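PDB 6ZM3: ubiquitin-conjugating enzyme-like protein from Leishmania mexicana, which belongs to the ubiquitin E2 variant family and probably assists a partner ubiquitin-conjugating enzyme in assembling ubiquitin chains. Local coordinates for residues 10-15 / 70-75; 33-38 / 42-47. All coordinates share one frame; numbering follows the deposited sequence.

Overall arrangement
From the N terminus the chain enters helix 9-22, whose first turns supply 10-15, then runs through the antiparallel strands 30-34, 44-50 and 61-67 before reaching 70-75. There contact 1 closes a long loop between segments 55 residues apart at their nearest ends, setting the segment between strands 61-67 and 78-81 against the helix. Contact 2 is nested inside that loop and is far more local: it pairs the ends of the first two strands across the turn of their hairpin. The two centres lie about 13 Å apart, and the contacts touch, with Leu13 packing on Trp45 and Leu14 on Phe42. Together they tie the N-terminal helix to the first hairpin and the loop after strand 61-67.

Contact 1 (10-15 / 70-75); sequences NFRLLE and ENYPKV
Arg12 lays its guanidinium over the ring of Pro73, joining the N-terminal helix of the ubiquitin-conjugating (UBC) fold to the loop that follows strand 61-67. Arg12 NH1 is 3.3 Å from Pro73 CG, and CB of the same proline stands 3.5 Å above the guanidinium plane, offset toward its rim. The chain reaches this place with CG anti to the backbone N (chi1 170°) and a bend at chi2. A flat cation suits a proline here, because its face can rest on CH groups while its N-H groups remain available for polar partners: NE forms a salt bridge with Glu16 and NH1 a hydrogen bond with the backbone carbonyl of Arg109. The same Glu16 carboxylate is hydrogen-bonded to Tyr72 OH, so one acid on the next helical turn steadies both partners and probably offsets the charge of this buried guanidinium.

The Tyr72 ring stands steeply against the guanidinium, their planes 72° apart, with Arg12 NH2 3.5 Å from Tyr72 OH. Pro73 CB also sits 3.7 Å above the centre of this ring, a folded arrangement consistent with the cis peptide bond between Tyr72 and Pro73, as is common where an aromatic residue precedes a cis proline. Leu13 adds a branched apolar end beside the aromatic side chain, and Met113 of helix 113-125 touches both. The leucine's nearest approach is through Leu13 CD2, 3.7 Å from Tyr72 CE2.

Contact 2 (33-38 / 42-47); sequences GLRDTA and FHYWNG
Arg35, Leu34 and Tyr44 have the most surface buried where the first beta hairpin of the UBC fold approaches its turn. The guanidinium of Arg35 lies flat on the Tyr44 ring, planes 2° apart, in an off-centre cation-pi stack with Arg35 CZ 4.1 Å from the ring centroid; the tyrosine suits this place because its flat ring offers a pi face to a planar cation. The two side chains run alongside each other, and a bend at chi3 (79°) turns the flat end of Arg35 over Tyr44 CG. Asp36 grips the guanidinium side-on and fixes its rotation: Arg35 NE meets Asp36 OD1 at 2.9 Å from above the carboxylate plane, and Arg35 NH2 makes a longer bond to the syn lone pair of Asp36 OD2. NH1 turns to a salt bridge with Glu65, so two acids balance the cation and leave a face for the tyrosine.

Leu34 serves the apolar side, its branched end touching two aromatic rings at once. Leu34 CD1 makes a CH-pi contact over the six-membered ring of Trp45, 3.9 Å from the centroid, and also meets the edge of Phe42 at CD1, 3.5 Å away. Trp45 NE1 donates to the Phe42 carbonyl, which holds the indole in place.

Backbone bonds close the hairpin. Gly33 and Asn46 form an antiparallel hydrogen-bonded pair, and Asn46 N is 2.7 Å from Gly33 O. Tyr44 O accepts from Arg35 N and from a water that also takes the N-H of Asp36. Helix 9-22 offers Leu17 to Leu34 and Leu13 to Trp45, while Tyr44 stacks on Tyr67 of the adjoining strand 61-67.

Contact 1 (10-15 / 70-75)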
ATOM      1  N   ASN B  10      25.758  -9.051 -11.763  1.00 21.16           N
ATOM      2  CA  ASN B  10      25.738  -7.671 -11.314  1.00 19.06           C
ATOM      3  C   ASN B  10      25.474  -6.768 -12.523  1.00 20.58           C
ATOM      4  O   ASN B  10      24.764  -5.791 -12.404  1.00 20.51           O
ATOM      5  CB  ASN B  10      27.011  -7.279 -10.558  1.00 20.21           C
ATOM      6  CG  ASN B  10      27.214  -8.010  -9.249  1.00 20.22           C
ATOM      7  OD1 ASN B  10      26.293  -8.640  -8.742  1.00 25.78           O
ATOM      8  ND2 ASN B  10      28.411  -7.922  -8.693  1.00 22.45           N
ATOM      9  N   PHE B  11      26.068  -7.083 -13.680  1.00 20.48           N
ATOM     10  CA  PHE B  11      25.869  -6.246 -14.858  1.00 19.65           C
ATOM     11  C   PHE B  11      24.514  -6.469 -15.516  1.00 18.41           C
ATOM     12  O   PHE B  11      23.949  -5.542 -16.067  1.00 18.13           O
ATOM     13  CB  PHE B  11      27.003  -6.424 -15.873  1.00 21.17           C
ATOM     14  CG  PHE B  11      28.276  -5.737 -15.436  1.00 21.24           C
ATOM     15  CD1 PHE B  11      28.380  -4.349 -15.465  1.00 20.63           C
ATOM     16  CD2 PHE B  11      29.330  -6.469 -14.913  1.00 18.76           C
ATOM     17  CE1 PHE B  11      29.541  -3.712 -15.043  1.00 18.72           C
ATOM     18  CE2 PHE B  11      30.506  -5.833 -14.516  1.00 19.60           C
ATOM     19  CZ  PHE B  11      30.613  -4.457 -14.574  1.00 19.89           C
ATOM     20  N   ARG B  12      23.977  -7.690 -15.448  1.00 20.45           N
ATOM     21  CA  ARG B  12      22.584  -7.912 -15.829  1.00 19.57           C
ATOM     22  C   ARG B  12      21.638  -7.037 -14.998  1.00 18.20           C
ATOM     23  O   ARG B  12      20.742  -6.406 -15.542  1.00 18.58           O
ATOM     24  CB  ARG B  12      22.249  -9.409 -15.764  1.00 21.19           C
ATOM     25  CG  ARG B  12      20.764  -9.710 -15.921  1.00 25.81           C
ATOM     26  CD  ARG B  12      20.132  -9.153 -17.186  1.00 25.16           C
ATOM     27  NE  ARG B  12      18.790  -9.688 -17.074  1.00 28.72           N
ATOM     28  CZ  ARG B  12      18.391 -10.841 -17.599  1.00 30.82           C
ATOM     29  NH1 ARG B  12      19.220 -11.537 -18.362  1.00 24.42           N
ATOM     30  NH2 ARG B  12      17.148 -11.253 -17.389  1.00 32.21           N
ATOM     31  N   LEU B  13      21.857  -6.997 -13.680  1.00 19.50           N
ATOM     32  CA  LEU B  13      20.947  -6.245 -12.822  1.00 19.13           C
ATOM     33  C   LEU B  13      21.130  -4.737 -13.012  1.00 18.30           C
ATOM     34  O   LEU B  13      20.146  -4.004 -13.006  1.00 18.18           O
ATOM     35  CB  LEU B  13      21.150  -6.717 -11.389  1.00 19.30           C
ATOM     36  CG  LEU B  13      20.502  -8.073 -11.089  1.00 22.11           C
ATOM     37  CD1 LEU B  13      21.009  -8.603  -9.764  1.00 22.70           C
ATOM     38  CD2 LEU B  13      18.993  -7.951 -11.057  1.00 21.77           C
ATOM     39  N   LEU B  14      22.375  -4.292 -13.272  1.00 18.07           N
ATOM     40  CA  LEU B  14      22.569  -2.897 -13.683  1.00 19.27           C
ATOM     41  C   LEU B  14      21.805  -2.582 -14.967  1.00 19.93           C
ATOM     42  O   LEU B  14      21.316  -1.472 -15.135  1.00 22.11           O
ATOM     43  CB  LEU B  14      24.061  -2.614 -13.876  1.00 21.78           C
ATOM     44  CG  LEU B  14      24.844  -2.390 -12.587  1.00 23.49           C
ATOM     45  CD1 LEU B  14      26.332  -2.669 -12.771  1.00 29.16           C
ATOM     46  CD2 LEU B  14      24.638  -0.973 -12.049  1.00 26.48           C
ATOM     47  N   GLU B  15      21.795  -3.519 -15.928  1.00 20.88           N
ATOM     48  CA  GLU B  15      21.037  -3.314 -17.159  1.00 23.08           C
ATOM     49  C   GLU B  15      19.556  -3.110 -16.840  1.00 20.74           C
ATOM     50  O   GLU B  15      18.886  -2.218 -17.356  1.00 22.06           O
ATOM     51  CB  GLU B  15      21.217  -4.497 -18.128  1.00 27.25           C
ATOM     52  CG  GLU B  15      20.475  -4.303 -19.454  1.00 34.62           C
ATOM     53  CD  GLU B  15      20.892  -5.297 -20.524  1.00 37.25           C
ATOM     54  OE1 GLU B  15      20.779  -6.505 -20.274  1.00 41.32           O
ATOM     55  OE2 GLU B  15      21.374  -4.864 -21.585  1.00 48.25           O
ATOM     56  N   GLU B  70      22.299 -15.375  -6.021  1.00 28.56           N
ATOM     57  CA  GLU B  70      23.622 -15.565  -6.616  1.00 34.67           C
ATOM     58  C   GLU B  70      23.558 -15.949  -8.093  1.00 32.35           C
ATOM     59  O   GLU B  70      24.452 -15.572  -8.851  1.00 32.61           O
ATOM     60  CB  GLU B  70      24.357 -16.790  -6.071  1.00 40.48           C
ATOM     61  CG  GLU B  70      24.868 -16.671  -4.660  1.00 48.77           C
ATOM     62  CD  GLU B  70      24.084 -17.574  -3.722  1.00 47.11           C
ATOM     63  OE1 GLU B  70      23.965 -18.784  -4.013  1.00 48.58           O
ATOM     64  OE2 GLU B  70      23.604 -17.073  -2.706  1.00 55.46           O
ATOM     65  N   ASN B  71      22.556 -16.753  -8.481  1.00 31.36           N
ATOM     66  CA  ASN B  71      22.600 -17.401  -9.782  1.00 31.19           C
ATOM     67  C   ASN B  71      21.690 -16.712 -10.797  1.00 29.10           C
ATOM     68  O   ASN B  71      21.652 -17.147 -11.936  1.00 32.32           O
ATOM     69  CB  ASN B  71      22.450 -18.929  -9.686  1.00 35.47           C
ATOM     70  CG  ASN B  71      23.542 -19.603  -8.875  1.00 36.92           C
ATOM     71  OD1 ASN B  71      23.286 -20.546  -8.141  1.00 39.85           O
ATOM     72  ND2 ASN B  71      24.774 -19.147  -9.000  1.00 35.77           N
ATOM     73  N   TYR B  72      20.982 -15.616 -10.434  1.00 27.81           N
ATOM     74  CA  TYR B  72      20.204 -14.861 -11.402  1.00 26.91           C
ATOM     75  C   TYR B  72      21.132 -14.299 -12.485  1.00 25.85           C
ATOM     76  O   TYR B  72      22.253 -13.898 -12.136  1.00 25.64           O
ATOM     77  CB  TYR B  72      19.515 -13.653 -10.763  1.00 26.00           C
ATOM     78  CG  TYR B  72      18.612 -12.856 -11.683  1.00 27.45           C
ATOM     79  CD1 TYR B  72      17.340 -13.309 -11.990  1.00 24.94           C
ATOM     80  CD2 TYR B  72      19.013 -11.628 -12.225  1.00 25.67           C
ATOM     81  CE1 TYR B  72      16.488 -12.593 -12.812  1.00 25.70           C
ATOM     82  CE2 TYR B  72      18.163 -10.904 -13.058  1.00 25.96           C
ATOM     83  CZ  TYR B  72      16.884 -11.367 -13.329  1.00 24.61           C
ATOM     84  OH  TYR B  72      15.982 -10.705 -14.124  1.00 25.77           O
ATOM     85  N   PRO B  73      20.749 -14.249 -13.791  1.00 27.73           N
ATOM     86  CA  PRO B  73      19.533 -14.847 -14.339  1.00 27.49           C
ATOM     87  C   PRO B  73      19.733 -16.253 -14.926  1.00 28.54           C
ATOM     88  O   PRO B  73      19.017 -16.613 -15.853  1.00 30.07           O
ATOM     89  CB  PRO B  73      19.221 -13.876 -15.478  1.00 28.66           C
ATOM     90  CG  PRO B  73      20.566 -13.495 -16.027  1.00 28.03           C
ATOM     91  CD  PRO B  73      21.525 -13.610 -14.868  1.00 27.54           C
ATOM     92  N   LYS B  74      20.725 -16.996 -14.420  1.00 29.54           N
ATOM     93  CA  LYS B  74      20.978 -18.358 -14.890  1.00 35.49           C
ATOM     94  C   LYS B  74      19.804 -19.245 -14.483  1.00 34.30           C
ATOM     95  O   LYS B  74      19.327 -20.057 -15.281  1.00 33.00           O
ATOM     96  CB  LYS B  74      22.329 -18.906 -14.428  1.00 37.16           C
ATOM     97  CG  LYS B  74      23.512 -18.444 -15.277  1.00 39.30           C
ATOM     98  CD  LYS B  74      24.754 -19.312 -15.148  1.00 44.15           C
ATOM     99  CE  LYS B  74      25.771 -18.804 -14.145  1.00 44.39           C
ATOM    100  NZ  LYS B  74      25.301 -18.947 -12.745  1.00 47.17           N
ATOM    101  N   VAL B  75      19.307 -18.993 -13.268  1.00 32.81           N
ATOM    102  CA  VAL B  75      18.053 -19.563 -12.783  1.00 35.78           C
ATOM    103  C   VAL B  75      17.051 -18.424 -12.581  1.00 36.47           C
ATOM    104  O   VAL B  75      17.442 -17.260 -12.491  1.00 34.90           O
ATOM    105  CB  VAL B  75      18.279 -20.370 -11.491  1.00 36.48           C
ATOM    106  CG1 VAL B  75      19.288 -21.487 -11.689  1.00 38.77           C
ATOM    107  CG2 VAL B  75      18.691 -19.479 -10.332  1.00 40.78           C
TER

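Contact 2 (33-38 / 42-47)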
ATOM      1  N   GLY B  33      11.228  -2.129  -9.373  1.00 23.02           N
ATOM      2  CA  GLY B  33      12.112  -1.095  -8.877  1.00 26.63           C
ATOM      3  C   GLY B  33      12.857  -1.627  -7.666  1.00 27.13           C
ATOM      4  O   GLY B  33      12.397  -2.579  -7.029  1.00 26.86           O
ATOM      5  N   LEU B  34      14.018  -1.026  -7.401  1.00 24.12           N
ATOM      6  CA  LEU B  34      14.920  -1.496  -6.352  1.00 25.45           C
ATOM      7  C   LEU B  34      14.192  -1.344  -5.010  1.00 25.47           C
ATOM      8  O   LEU B  34      13.569  -0.313  -4.776  1.00 23.40           O
ATOM      9  CB  LEU B  34      16.162  -0.595  -6.442  1.00 26.74           C
ATOM     10  CG  LEU B  34      17.527  -1.175  -6.081  1.00 32.19           C
ATOM     11  CD1 LEU B  34      17.754  -2.557  -6.695  1.00 31.02           C
ATOM     12  CD2 LEU B  34      18.638  -0.236  -6.545  1.00 31.36           C
ATOM     13  N   ARG B  35      14.249  -2.381  -4.157  1.00 24.13           N
ATOM     14  CA  ARG B  35      13.554  -2.355  -2.879  1.00 27.06           C
ATOM     15  C   ARG B  35      14.268  -1.451  -1.875  1.00 31.87           C
ATOM     16  O   ARG B  35      13.637  -0.571  -1.273  1.00 30.81           O
ATOM     17  CB  ARG B  35      13.376  -3.754  -2.292  1.00 28.88           C
ATOM     18  CG  ARG B  35      12.565  -3.727  -0.996  1.00 28.80           C
ATOM     19  CD  ARG B  35      12.508  -5.073  -0.310  1.00 27.04           C
ATOM     20  NE  ARG B  35      13.721  -5.349   0.413  1.00 27.49           N
ATOM     21  CZ  ARG B  35      13.952  -6.477   1.061  1.00 25.59           C
ATOM     22  NH1 ARG B  35      13.047  -7.441   1.020  1.00 25.95           N
ATOM     23  NH2 ARG B  35      15.085  -6.633   1.728  1.00 27.23           N
ATOM     24  N   ASP B  36      15.567  -1.727  -1.681  1.00 34.65           N
ATOM     25  CA  ASP B  36      16.431  -1.071  -0.712  1.00 35.27           C
ATOM     26  C   ASP B  36      17.333  -0.115  -1.476  1.00 35.26           C
ATOM     27  O   ASP B  36      18.080  -0.509  -2.373  1.00 33.75           O
ATOM     28  CB  ASP B  36      17.290  -2.058   0.095  1.00 33.75           C
ATOM     29  CG  ASP B  36      16.564  -3.298   0.618  1.00 37.14           C
ATOM     30  OD1 ASP B  36      15.445  -3.159   1.138  1.00 36.67           O
ATOM     31  OD2 ASP B  36      17.126  -4.414   0.498  1.00 37.34           O
ATOM     32  N   THR B  37      17.289   1.134  -1.038  1.00 43.02           N
ATOM     33  CA  THR B  37      17.953   2.260  -1.669  1.00 49.32           C
ATOM     34  C   THR B  37      19.481   2.121  -1.659  1.00 46.82           C
ATOM     35  O   THR B  37      20.153   2.719  -2.500  1.00 52.59           O
ATOM     36  CB  THR B  37      17.373   3.557  -1.086  1.00 51.42           C
ATOM     37  OG1 THR B  37      17.685   4.643  -1.958  1.00 54.67           O
ATOM     38  CG2 THR B  37      17.804   3.837   0.341  1.00 53.38           C
ATOM     39  N   ALA B  38      20.037   1.302  -0.759  1.00 42.45           N
ATOM     40  CA  ALA B  38      21.480   1.228  -0.579  1.00 40.39           C
ATOM     41  C   ALA B  38      22.126  -0.122  -0.932  1.00 44.11           C
ATOM     42  O   ALA B  38      23.328  -0.287  -0.699  1.00 40.04           O
ATOM     43  CB  ALA B  38      21.822   1.606   0.842  1.00 42.88           C
ATOM     44  N   PHE B  42      21.736  -5.332  -5.535  1.00 24.53           N
ATOM     45  CA  PHE B  42      20.399  -5.379  -6.103  1.00 24.80           C
ATOM     46  C   PHE B  42      19.720  -6.728  -5.857  1.00 25.21           C
ATOM     47  O   PHE B  42      19.137  -7.284  -6.771  1.00 21.69           O
ATOM     48  CB  PHE B  42      20.452  -5.071  -7.609  1.00 25.67           C
ATOM     49  CG  PHE B  42      21.401  -3.957  -7.977  1.00 25.84           C
ATOM     50  CD1 PHE B  42      21.202  -2.660  -7.509  1.00 27.60           C
ATOM     51  CD2 PHE B  42      22.484  -4.190  -8.809  1.00 26.06           C
ATOM     52  CE1 PHE B  42      22.058  -1.632  -7.869  1.00 23.95           C
ATOM     53  CE2 PHE B  42      23.337  -3.158  -9.184  1.00 27.95           C
ATOM     54  CZ  PHE B  42      23.120  -1.879  -8.713  1.00 26.02           C
ATOM     55  N   HIS B  43      19.728  -7.211  -4.605  1.00 24.51           N
ATOM     56  CA  HIS B  43      19.142  -8.506  -4.309  1.00 25.60           C
ATOM     57  C   HIS B  43      17.619  -8.440  -4.393  1.00 22.83           C
ATOM     58  O   HIS B  43      16.989  -9.283  -5.022  1.00 27.52           O
ATOM     59  CB  HIS B  43      19.628  -8.995  -2.935  1.00 23.38           C
ATOM     60  CG  HIS B  43      21.057  -9.402  -2.912  1.00 26.42           C
ATOM     61  ND1 HIS B  43      21.483 -10.637  -3.363  1.00 29.35           N
ATOM     62  CD2 HIS B  43      22.151  -8.760  -2.460  1.00 25.04           C
ATOM     63  CE1 HIS B  43      22.780 -10.739  -3.181  1.00 26.50           C
ATOM     64  NE2 HIS B  43      23.198  -9.592  -2.629  1.00 27.40           N
ATOM     65  N   TYR B  44      17.008  -7.401  -3.808  1.00 23.17           N
ATOM     66  CA  TYR B  44      15.561  -7.364  -3.725  1.00 22.21           C
ATOM     67  C   TYR B  44      14.959  -6.228  -4.539  1.00 22.30           C
ATOM     68  O   TYR B  44      15.458  -5.103  -4.464  1.00 21.99           O
ATOM     69  CB  TYR B  44      15.131  -7.254  -2.261  1.00 23.46           C
ATOM     70  CG  TYR B  44      15.222  -8.587  -1.550  1.00 25.98           C
ATOM     71  CD1 TYR B  44      14.210  -9.529  -1.673  1.00 29.84           C
ATOM     72  CD2 TYR B  44      16.321  -8.911  -0.777  1.00 28.77           C
ATOM     73  CE1 TYR B  44      14.288 -10.757  -1.033  1.00 35.02           C
ATOM     74  CE2 TYR B  44      16.405 -10.128  -0.111  1.00 30.86           C
ATOM     75  CZ  TYR B  44      15.388 -11.055  -0.243  1.00 34.62           C
ATOM     76  OH  TYR B  44      15.468 -12.276   0.372  1.00 38.71           O
ATOM     77  N   TRP B  45      13.864  -6.556  -5.238  1.00 21.49           N
ATOM     78  CA  TRP B  45      13.095  -5.631  -6.042  1.00 22.80           C
ATOM     79  C   TRP B  45      11.636  -5.664  -5.616  1.00 22.57           C
ATOM     80  O   TRP B  45      11.118  -6.714  -5.248  1.00 25.73           O
ATOM     81  CB  TRP B  45      13.264  -5.977  -7.534  1.00 26.31           C
ATOM     82  CG  TRP B  45      14.685  -5.924  -7.997  1.00 24.66           C
ATOM     83  CD1 TRP B  45      15.703  -6.762  -7.653  1.00 23.03           C
ATOM     84  CD2 TRP B  45      15.240  -4.987  -8.940  1.00 23.19           C
ATOM     85  NE1 TRP B  45      16.865  -6.387  -8.271  1.00 23.91           N
ATOM     86  CE2 TRP B  45      16.608  -5.285  -9.059  1.00 22.40           C
ATOM     87  CE3 TRP B  45      14.712  -3.895  -9.637  1.00 23.22           C
ATOM     88  CZ2 TRP B  45      17.456  -4.588  -9.924  1.00 24.19           C
ATOM     89  CZ3 TRP B  45      15.561  -3.164 -10.441  1.00 25.61           C
ATOM     90  CH2 TRP B  45      16.911  -3.514 -10.593  1.00 23.77           C
ATOM     91  N   ASN B  46      10.989  -4.507  -5.672  1.00 21.61           N
ATOM     92  CA  ASN B  46       9.570  -4.378  -5.437  1.00 23.69           C
ATOM     93  C   ASN B  46       8.940  -4.565  -6.800  1.00 23.45           C
ATOM     94  O   ASN B  46       9.492  -4.064  -7.764  1.00 27.89           O
ATOM     95  CB  ASN B  46       9.186  -2.979  -4.950  1.00 25.68           C
ATOM     96  CG  ASN B  46       9.696  -2.605  -3.577  1.00 28.57           C
ATOM     97  OD1 ASN B  46      10.068  -3.459  -2.792  1.00 35.15           O
ATOM     98  ND2 ASN B  46       9.705  -1.318  -3.272  1.00 33.11           N
ATOM     99  N   GLY B  47       7.810  -5.282  -6.870  1.00 21.03           N
ATOM    100  CA  GLY B  47       7.046  -5.368  -8.100  1.00 23.02           C
ATOM    101  C   GLY B  47       5.604  -4.925  -7.881  1.00 23.00           C
ATOM    102  O   GLY B  47       5.023  -5.062  -6.795  1.00 22.17           O
TER
HETATM  103  O   HOH W   1      17.397  -3.783  -3.192  1.00 36.13           O